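PDB 3TQW: methionine-binding protein from Coxiella burnetii, which binds methionine and, as a periplasmic substrate-binding lipoprotein of the NlpA family, probably delivers it to an ABC transporter for uptake. Local coordinates for residues T94-L99 and A124-L129; A103-P108 and L119-A124; S112-A117 and A137-I142. All coordinates share one frame; numbering follows the deposited sequence.

Contact 1 (T94-L99 and A124-L129)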
loop_
_atom_site.group_PDB
_atom_site.type_symbol
_atom_site.label_atom_id
_atom_site.label_comp_id
_atom_site.label_asym_id
_atom_site.label_seq_id
_atom_site.Cartn_x
_atom_site.Cartn_y
_atom_site.Cartn_z
ATOM N N THR A 94 14.380 17.264 9.119
ATOM C CA THR A 94 13.551 16.802 10.229
ATOM C C THR A 94 12.211 17.523 10.243
ATOM O O THR A 94 11.282 17.110 10.934
ATOM C CB THR A 94 14.234 17.032 11.590
ATOM O OG1 THR A 94 14.544 18.423 11.736
ATOM C CG2 THR A 94 15.515 16.220 11.694
ATOM N N ALA A 95 12.119 18.613 9.489
ATOM C CA ALA A 95 10.875 19.367 9.402
ATOM C C ALA A 95 10.628 19.808 7.969
ATOM O O ALA A 95 11.566 20.119 7.240
ATOM C CB ALA A 95 10.915 20.572 10.331
ATOM N N LEU A 96 9.364 19.837 7.567
ATOM C CA LEU A 96 9.024 20.119 6.178
ATOM C C LEU A 96 9.430 21.524 5.737
ATOM O O LEU A 96 9.750 21.741 4.567
ATOM C CB LEU A 96 7.533 19.881 5.927
ATOM C CG LEU A 96 7.084 18.417 5.943
ATOM C CD1 LEU A 96 5.567 18.320 5.830
ATOM C CD2 LEU A 96 7.764 17.632 4.822
ATOM N N THR A 97 9.424 22.474 6.668
ATOM C CA THR A 97 9.804 23.847 6.337
ATOM C C THR A 97 11.266 23.961 5.898
ATOM O O THR A 97 11.647 24.928 5.242
ATOM C CB THR A 97 9.527 24.831 7.501
ATOM O OG1 THR A 97 10.149 24.355 8.702
ATOM C CG2 THR A 97 8.032 24.972 7.733
ATOM N N GLN A 98 12.077 22.968 6.251
ATOM C CA GLN A 98 13.497 22.980 5.896
ATOM C C GLN A 98 13.762 22.800 4.397
ATOM O O GLN A 98 14.883 23.013 3.935
ATOM C CB GLN A 98 14.260 21.911 6.682
ATOM C CG GLN A 98 14.210 22.080 8.193
ATOM C CD GLN A 98 15.038 21.038 8.921
ATOM O OE1 GLN A 98 14.810 19.836 8.781
ATOM N NE2 GLN A 98 16.013 21.495 9.699
ATOM N N LEU A 99 12.745 22.395 3.640
ATOM C CA LEU A 99 12.922 22.170 2.205
ATOM C C LEU A 99 13.426 23.421 1.502
ATOM O O LEU A 99 12.853 24.495 1.650
ATOM C CB LEU A 99 11.620 21.705 1.555
ATOM C CG LEU A 99 11.262 20.234 1.752
ATOM C CD1 LEU A 99 9.879 19.950 1.204
ATOM C CD2 LEU A 99 12.309 19.340 1.096
ATOM N N ALA A 124 0.521 18.219 3.003
ATOM C CA ALA A 124 1.717 18.796 3.612
ATOM C C ALA A 124 1.875 20.288 3.300
ATOM O O ALA A 124 2.830 20.920 3.749
ATOM C CB ALA A 124 2.960 18.031 3.165
ATOM N N GLN A 125 0.940 20.841 2.533
ATOM C CA GLN A 125 0.980 22.253 2.153
ATOM C C GLN A 125 2.218 22.601 1.328
ATOM O O GLN A 125 2.703 23.731 1.366
ATOM C CB GLN A 125 0.899 23.153 3.390
ATOM C CG GLN A 125 -0.338 22.919 4.240
ATOM C CD GLN A 125 -1.621 23.108 3.457
ATOM O OE1 GLN A 125 -1.869 24.177 2.898
ATOM N NE2 GLN A 125 -2.441 22.063 3.404
ATOM N N LEU A 126 2.724 21.626 0.580
ATOM C CA LEU A 126 3.893 21.839 -0.267
ATOM C C LEU A 126 3.486 22.219 -1.689
ATOM O O LEU A 126 4.191 22.960 -2.375
ATOM C CB LEU A 126 4.776 20.589 -0.291
ATOM C CG LEU A 126 5.398 20.170 1.041
ATOM C CD1 LEU A 126 6.147 18.847 0.901
ATOM C CD2 LEU A 126 6.320 21.268 1.569
ATOM N N ILE A 127 2.346 21.699 -2.127
ATOM C CA ILE A 127 1.824 22.011 -3.445
ATOM C C ILE A 127 0.317 22.123 -3.371
ATOM O O ILE A 127 -0.294 21.769 -2.367
ATOM C CB ILE A 127 2.159 20.909 -4.476
ATOM C CG1 ILE A 127 1.590 19.561 -4.015
ATOM C CG2 ILE A 127 3.660 20.813 -4.711
ATOM C CD1 ILE A 127 1.739 18.447 -5.043
ATOM N N GLN A 128 -0.278 22.618 -4.447
ATOM C CA GLN A 128 -1.718 22.590 -4.605
ATOM C C GLN A 128 -2.021 21.958 -5.947
ATOM O O GLN A 128 -1.360 22.251 -6.943
ATOM C CB GLN A 128 -2.309 24.002 -4.536
ATOM C CG GLN A 128 -2.230 24.636 -3.157
ATOM C CD GLN A 128 -2.860 26.019 -3.112
ATOM O OE1 GLN A 128 -3.366 26.518 -4.117
ATOM N NE2 GLN A 128 -2.831 26.642 -1.940
ATOM N N LEU A 129 -3.007 21.070 -5.965
ATOM C CA LEU A 129 -3.424 20.423 -7.196
ATOM C C LEU A 129 -4.593 21.187 -7.797
ATOM O O LEU A 129 -5.351 21.833 -7.076
ATOM C CB LEU A 129 -3.827 18.975 -6.922
ATOM C CG LEU A 129 -2.698 18.079 -6.404
ATOM C CD1 LEU A 129 -3.238 16.740 -5.914
ATOM C CD2 LEU A 129 -1.638 17.889 -7.481
#
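Leucine packing, purely apolar, joins the loop of residues 94-99, with its 3-10 turn at 96-98, to residues 124-129, which lead from the end of helix 111-123 into strand 128-129, well out from the centre of the chain. CD1 of Leu96 lies 3.7 Å from CB of Ala124, just past the helix end. Its other methyl, CD2, makes a looser approach to Leu126 CD1 at 4.4 Å. Leu99 and Leu126 lie roughly perpendicular, so that CD1 of Leu99 sits against both methyls of Leu126, at 3.8 Å from CD2 and 3.9 Å from CD1. The helix closes in a Schellman motif, with Gln125 at positive phi (62°), and Leu126 follows directly with its CB toward residues 94-99. The 94-99 loop is closed on itself by Gln98, whose OE1 accepts Thr94 N at 2.6 Å, almost in line with its C=O, and Ala95 N from above the carbonyl plane. Leu168 of strand 168-171 touches both Leu96 and Leu126, and Leu121 of helix 111-123 lies against Leu126; beyond, Glu122 OE2 holds Leu129 N, and strand 128-129 pairs with strand 142-144.

Contact 2 (A103-P108 and L119-A124)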
loop_
_atom_site.group_PDB
_atom_site.type_symbol
_atom_site.label_atom_id
_atom_site.label_comp_id
_atom_site.label_asym_id
_atom_site.label_seq_id
_atom_site.Cartn_x
_atom_site.Cartn_y
_atom_site.Cartn_z
ATOM N N ALA A 103 14.081 21.555 -4.247
ATOM C CA ALA A 103 14.347 20.281 -3.589
ATOM C C ALA A 103 13.685 19.148 -4.366
ATOM O O ALA A 103 12.658 19.358 -5.006
ATOM C CB ALA A 103 13.843 20.311 -2.161
ATOM N N LYS A 104 14.279 17.958 -4.312
ATOM C CA LYS A 104 13.740 16.782 -5.000
ATOM C C LYS A 104 12.852 15.959 -4.081
ATOM O O LYS A 104 13.256 15.593 -2.978
ATOM C CB LYS A 104 14.866 15.887 -5.507
ATOM C CG LYS A 104 15.854 16.578 -6.425
ATOM C CD LYS A 104 16.946 15.619 -6.877
ATOM C CE LYS A 104 17.772 16.228 -8.000
ATOM N NZ LYS A 104 18.853 15.313 -8.452
ATOM N N ILE A 105 11.644 15.662 -4.550
ATOM C CA ILE A 105 10.700 14.851 -3.805
ATOM C C ILE A 105 10.381 13.601 -4.615
ATOM O O ILE A 105 9.887 13.700 -5.739
ATOM C CB ILE A 105 9.372 15.601 -3.579
ATOM C CG1 ILE A 105 9.617 17.033 -3.098
ATOM C CG2 ILE A 105 8.500 14.836 -2.595
ATOM C CD1 ILE A 105 10.087 17.122 -1.677
ATOM N N ALA A 106 10.662 12.430 -4.054
ATOM C CA ALA A 106 10.389 11.178 -4.754
ATOM C C ALA A 106 8.993 10.670 -4.422
ATOM O O ALA A 106 8.557 10.744 -3.276
ATOM C CB ALA A 106 11.436 10.131 -4.412
ATOM N N VAL A 107 8.294 10.171 -5.439
ATOM C CA VAL A 107 6.965 9.587 -5.273
ATOM C C VAL A 107 6.893 8.296 -6.094
ATOM O O VAL A 107 7.670 8.121 -7.034
ATOM C CB VAL A 107 5.869 10.543 -5.770
ATOM C CG1 VAL A 107 5.908 11.858 -4.992
ATOM C CG2 VAL A 107 6.041 10.810 -7.270
ATOM N N PRO A 108 5.971 7.385 -5.740
ATOM C CA PRO A 108 5.769 6.168 -6.544
ATOM C C PRO A 108 5.380 6.533 -7.973
ATOM O O PRO A 108 4.786 7.592 -8.170
ATOM C CB PRO A 108 4.595 5.469 -5.847
ATOM C CG PRO A 108 4.598 6.015 -4.444
ATOM C CD PRO A 108 5.054 7.445 -4.586
ATOM N N LEU A 119 -1.373 13.892 -3.429
ATOM C CA LEU A 119 -2.390 14.334 -2.487
ATOM C C LEU A 119 -1.795 14.556 -1.104
ATOM O O LEU A 119 -2.183 15.486 -0.397
ATOM C CB LEU A 119 -3.539 13.330 -2.421
ATOM C CG LEU A 119 -4.542 13.398 -3.576
ATOM C CD1 LEU A 119 -5.440 12.167 -3.596
ATOM C CD2 LEU A 119 -5.370 14.677 -3.494
ATOM N N LEU A 120 -0.847 13.701 -0.725
ATOM C CA LEU A 120 -0.170 13.825 0.562
ATOM C C LEU A 120 0.750 15.049 0.595
ATOM O O LEU A 120 0.861 15.720 1.622
ATOM C CB LEU A 120 0.612 12.545 0.882
ATOM C CG LEU A 120 1.383 12.457 2.202
ATOM C CD1 LEU A 120 0.480 12.710 3.393
ATOM C CD2 LEU A 120 2.066 11.097 2.342
ATOM N N LEU A 121 1.414 15.338 -0.524
ATOM C CA LEU A 121 2.251 16.536 -0.612
ATOM C C LEU A 121 1.391 17.791 -0.500
ATOM O O LEU A 121 1.836 18.826 0.002
ATOM C CB LEU A 121 3.049 16.565 -1.920
ATOM C CG LEU A 121 4.087 15.466 -2.122
ATOM C CD1 LEU A 121 4.644 15.519 -3.536
ATOM C CD2 LEU A 121 5.205 15.592 -1.096
ATOM N N GLU A 122 0.155 17.693 -0.975
ATOM C CA GLU A 122 -0.787 18.796 -0.869
ATOM C C GLU A 122 -1.252 18.960 0.580
ATOM O O GLU A 122 -1.381 20.075 1.082
ATOM C CB GLU A 122 -1.979 18.571 -1.797
ATOM C CG GLU A 122 -2.976 19.706 -1.792
ATOM C CD GLU A 122 -4.095 19.501 -2.793
ATOM O OE1 GLU A 122 -4.739 18.429 -2.763
ATOM O OE2 GLU A 122 -4.326 20.417 -3.612
ATOM N N LYS A 123 -1.500 17.838 1.248
ATOM C CA LYS A 123 -1.848 17.852 2.662
ATOM C C LYS A 123 -0.707 18.501 3.436
ATOM O O LYS A 123 -0.933 19.246 4.389
ATOM C CB LYS A 123 -2.087 16.422 3.154
ATOM C CG LYS A 123 -2.408 16.283 4.634
ATOM C CD LYS A 123 -2.512 14.808 5.008
ATOM C CE LYS A 123 -2.764 14.612 6.491
ATOM N NZ LYS A 123 -4.060 15.208 6.897
ATOM N N ALA A 124 0.521 18.219 3.003
ATOM C CA ALA A 124 1.717 18.796 3.612
ATOM C C ALA A 124 1.875 20.288 3.300
ATOM O O ALA A 124 2.830 20.920 3.749
ATOM C CB ALA A 124 2.960 18.031 3.165
#
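Chi1 of -64° sets CG of Leu121 anti to its own carbonyl carbon and, with chi2 near 172°, sends both methyls from helix 111-123 toward strand 104-108. On the strand, a chi1 of -46° turns CG1 of Ile105 beside the backbone N, and the CG2 branch is the one that meets the leucine. This is the packing of a helix on the parallel part of a sheet in the periplasmic binding protein fold: strand 104-108 runs between parallel strands 150-154 and 168-171, and helix 111-123, which follows it directly in the chain, lies across one face. The backbones stay well apart, the nearest CA atoms, those of Ile105 and Leu121, being 9.2 Å from each other, and the side chains bridge the gap. Ile105 and Leu121 lie side by side with their ends pointing opposite ways, CG2 of Ile105 being 3.7 Å from Leu121 CD2. Two residues along the strand, Val107 points to the same face and presents CG1, the branch set beside its backbone N, to the leucine. Ala106 between them points away from the helix and packs on Leu154 and Leu159. All three touching residues are buried, and the contact is made entirely by methyl groups. Ile151 of strand 150-154 touches Val107 and Leu121, and Leu88 of strand 87-89 also meets Leu121, so the leucine packs against several strands of the sheet. Leu121 CD1 is the shared methyl, 4.0 Å from Ile105 CG2 and 4.1 Å from Val107 CG1.

Contact 3 (S112-A117 and A137-I142). With MET (methionine), chain C.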
loop_
_atom_site.group_PDB
_atom_site.type_symbol
_atom_site.label_atom_id
_atom_site.label_comp_id
_atom_site.label_asym_id
_atom_site.label_seq_id
_atom_site.Cartn_x
_atom_site.Cartn_y
_atom_site.Cartn_z
ATOM N N SER A 112 -1.947 5.110 -9.373
ATOM C CA SER A 112 -2.754 5.349 -8.178
ATOM C C SER A 112 -1.931 5.799 -6.975
ATOM O O SER A 112 -2.335 6.701 -6.245
ATOM C CB SER A 112 -3.599 4.121 -7.820
ATOM O OG SER A 112 -2.788 3.040 -7.388
ATOM N N ASN A 113 -0.778 5.179 -6.762
ATOM C CA ASN A 113 0.058 5.597 -5.642
ATOM C C ASN A 113 0.788 6.909 -5.901
ATOM O O ASN A 113 1.164 7.611 -4.959
ATOM C CB ASN A 113 1.009 4.485 -5.203
ATOM C CG ASN A 113 0.274 3.341 -4.525
ATOM O OD1 ASN A 113 -0.201 3.478 -3.393
ATOM N ND2 ASN A 113 0.169 2.209 -5.215
ATOM N N GLU A 114 0.977 7.248 -7.174
ATOM C CA GLU A 114 1.547 8.543 -7.512
ATOM C C GLU A 114 0.537 9.637 -7.195
ATOM O O GLU A 114 0.880 10.636 -6.578
ATOM C CB GLU A 114 1.967 8.623 -8.983
ATOM C CG GLU A 114 2.398 10.031 -9.374
ATOM C CD GLU A 114 3.330 10.054 -10.559
ATOM O OE1 GLU A 114 3.833 11.148 -10.885
ATOM O OE2 GLU A 114 3.567 8.981 -11.160
ATOM N N ALA A 115 -0.711 9.442 -7.617
ATOM C CA ALA A 115 -1.771 10.387 -7.292
ATOM C C ALA A 115 -1.896 10.513 -5.773
ATOM O O ALA A 115 -2.069 11.604 -5.234
ATOM C CB ALA A 115 -3.094 9.944 -7.909
ATOM N N ARG A 116 -1.795 9.383 -5.091
ATOM C CA ARG A 116 -1.888 9.341 -3.641
ATOM C C ARG A 116 -0.804 10.185 -2.988
ATOM O O ARG A 116 -1.076 10.938 -2.057
ATOM C CB ARG A 116 -1.777 7.891 -3.154
ATOM C CG ARG A 116 -1.706 7.733 -1.630
ATOM C CD ARG A 116 -1.525 6.267 -1.270
ATOM N NE ARG A 116 -1.759 5.993 0.146
ATOM C CZ ARG A 116 -1.673 4.782 0.686
ATOM N NH1 ARG A 116 -1.357 3.749 -0.080
ATOM N NH2 ARG A 116 -1.901 4.600 1.985
ATOM N N ALA A 117 0.425 10.043 -3.478
ATOM C CA ALA A 117 1.560 10.767 -2.926
ATOM C C ALA A 117 1.437 12.266 -3.185
ATOM O O ALA A 117 1.830 13.081 -2.349
ATOM C CB ALA A 117 2.853 10.242 -3.511
ATOM N N ALA A 137 -4.476 12.085 -10.014
ATOM C CA ALA A 137 -3.587 13.234 -10.198
ATOM C C ALA A 137 -2.197 12.864 -10.715
ATOM O O ALA A 137 -1.640 11.822 -10.361
ATOM C CB ALA A 137 -3.478 14.034 -8.899
ATOM N N THR A 138 -1.659 13.732 -11.566
ATOM C CA THR A 138 -0.292 13.639 -12.067
ATOM C C THR A 138 0.387 14.972 -11.755
ATOM O O THR A 138 -0.282 15.920 -11.352
ATOM C CB THR A 138 -0.273 13.400 -13.595
ATOM O OG1 THR A 138 1.078 13.393 -14.076
ATOM C CG2 THR A 138 -1.032 14.492 -14.311
ATOM N N PRO A 139 1.718 15.050 -11.914
ATOM C CA PRO A 139 2.386 16.334 -11.678
ATOM C C PRO A 139 1.874 17.452 -12.592
ATOM O O PRO A 139 2.024 18.628 -12.267
ATOM C CB PRO A 139 3.851 16.021 -11.983
ATOM C CG PRO A 139 3.984 14.556 -11.641
ATOM C CD PRO A 139 2.682 13.939 -12.055
HETATM N N MSE A 140 1.272 17.084 -13.717
HETATM C CA MSE A 140 0.682 18.060 -14.624
HETATM C C MSE A 140 -0.503 18.740 -13.960
HETATM O O MSE A 140 -0.983 19.774 -14.427
HETATM C CB MSE A 140 0.220 17.381 -15.918
HETATM C CG MSE A 140 1.300 17.220 -16.972
HETATM SE SE MSE A 140 1.959 18.922 -17.638
HETATM C CE MSE A 140 3.692 18.934 -16.734
ATOM N N ASP A 141 -0.981 18.148 -12.871
ATOM C CA ASP A 141 -2.125 18.696 -12.161
ATOM C C ASP A 141 -1.701 19.582 -11.003
ATOM O O ASP A 141 -2.537 20.040 -10.227
ATOM C CB ASP A 141 -3.039 17.579 -11.660
ATOM C CG ASP A 141 -3.655 16.789 -12.790
ATOM O OD1 ASP A 141 -4.511 17.347 -13.511
ATOM O OD2 ASP A 141 -3.288 15.608 -12.952
ATOM N N ILE A 142 -0.400 19.819 -10.884
ATOM C CA ILE A 142 0.097 20.724 -9.860
ATOM C C ILE A 142 -0.130 22.157 -10.321
ATOM O O ILE A 142 0.448 22.599 -11.315
ATOM C CB ILE A 142 1.586 20.491 -9.552
ATOM C CG1 ILE A 142 1.786 19.124 -8.894
ATOM C CG2 ILE A 142 2.113 21.580 -8.632
ATOM C CD1 ILE A 142 3.230 18.811 -8.569
HETATM N N MET C . 0.210 -1.991 0.966
HETATM C CA MET C . 0.307 -0.854 0.042
HETATM C C MET C . -0.265 0.392 0.712
HETATM O O MET C . -1.257 0.299 1.432
HETATM C CB MET C . -0.456 -1.166 -1.254
HETATM C CG MET C . -0.397 -0.084 -2.337
HETATM S SD MET C . -1.330 -0.555 -3.818
HETATM C CE MET C . -0.335 -1.937 -4.374
HETATM O OXT MET C . 0.239 1.508 0.562
#
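The methionine-binding helix 111-123 rests here, near its N-terminal end, on the loop of residues 137-142, which includes a 3-10 turn. Ala115 is the close point: its CB lies 3.3 Å from Ala137 N and its CA makes a bent, at best weak CA-H...O contact of 3.4 Å with Ala137 O, an approach that brings the CA atoms of the pair to 4.5 Å. Alongside, Glu114 leaves the helix with CG anti to the backbone N (chi1 173°) and runs roughly perpendicular to Pro139, OE1 reaching the ring at CD (3.2 Å). Glu153 OE1 lies close to Glu114 OE1; two like charges this near would probably favour a proton on one of them. From another side of the same helix turn, Arg116 stretches into the pocket, where NH1 donates to methionine OXT at 2.8 Å with a bent N-H...O angle of 134°. Asn113 brings ND2 to 3.4 Å from methionine SD, while its OD1 accepts from His60 NE2. Glu191 holds Arg116 NE in a salt bridge. The helix therefore lies between the ligand, with His60 of strand 55-60 and Tyr63 of helix 61-71, and the loop leading into strand 142-144.

In the fold
Contacts 2 and 3 both use helix 111-123, and contact 1 takes up the chain just past its end. Contact 2 is the buried core, where a single leucine of the helix meets strand 104-108 through methyls alone. Contact 1, 8 Å away between centres, shares Ala124 with it and continues the apolar packing past the helix end, where it is only partly buried. Contact 3, nearer the other end of the helix, is partly buried too; there, close backbone atoms, a carboxylate and a proline ring replace leucine packing, and the helix also offers polar groups to methionine. Ala117 links contacts 2 and 3 by touching Val107 and Pro108, while Ile127 and Leu129 of contact 1 pack on Ile142 of contact 3.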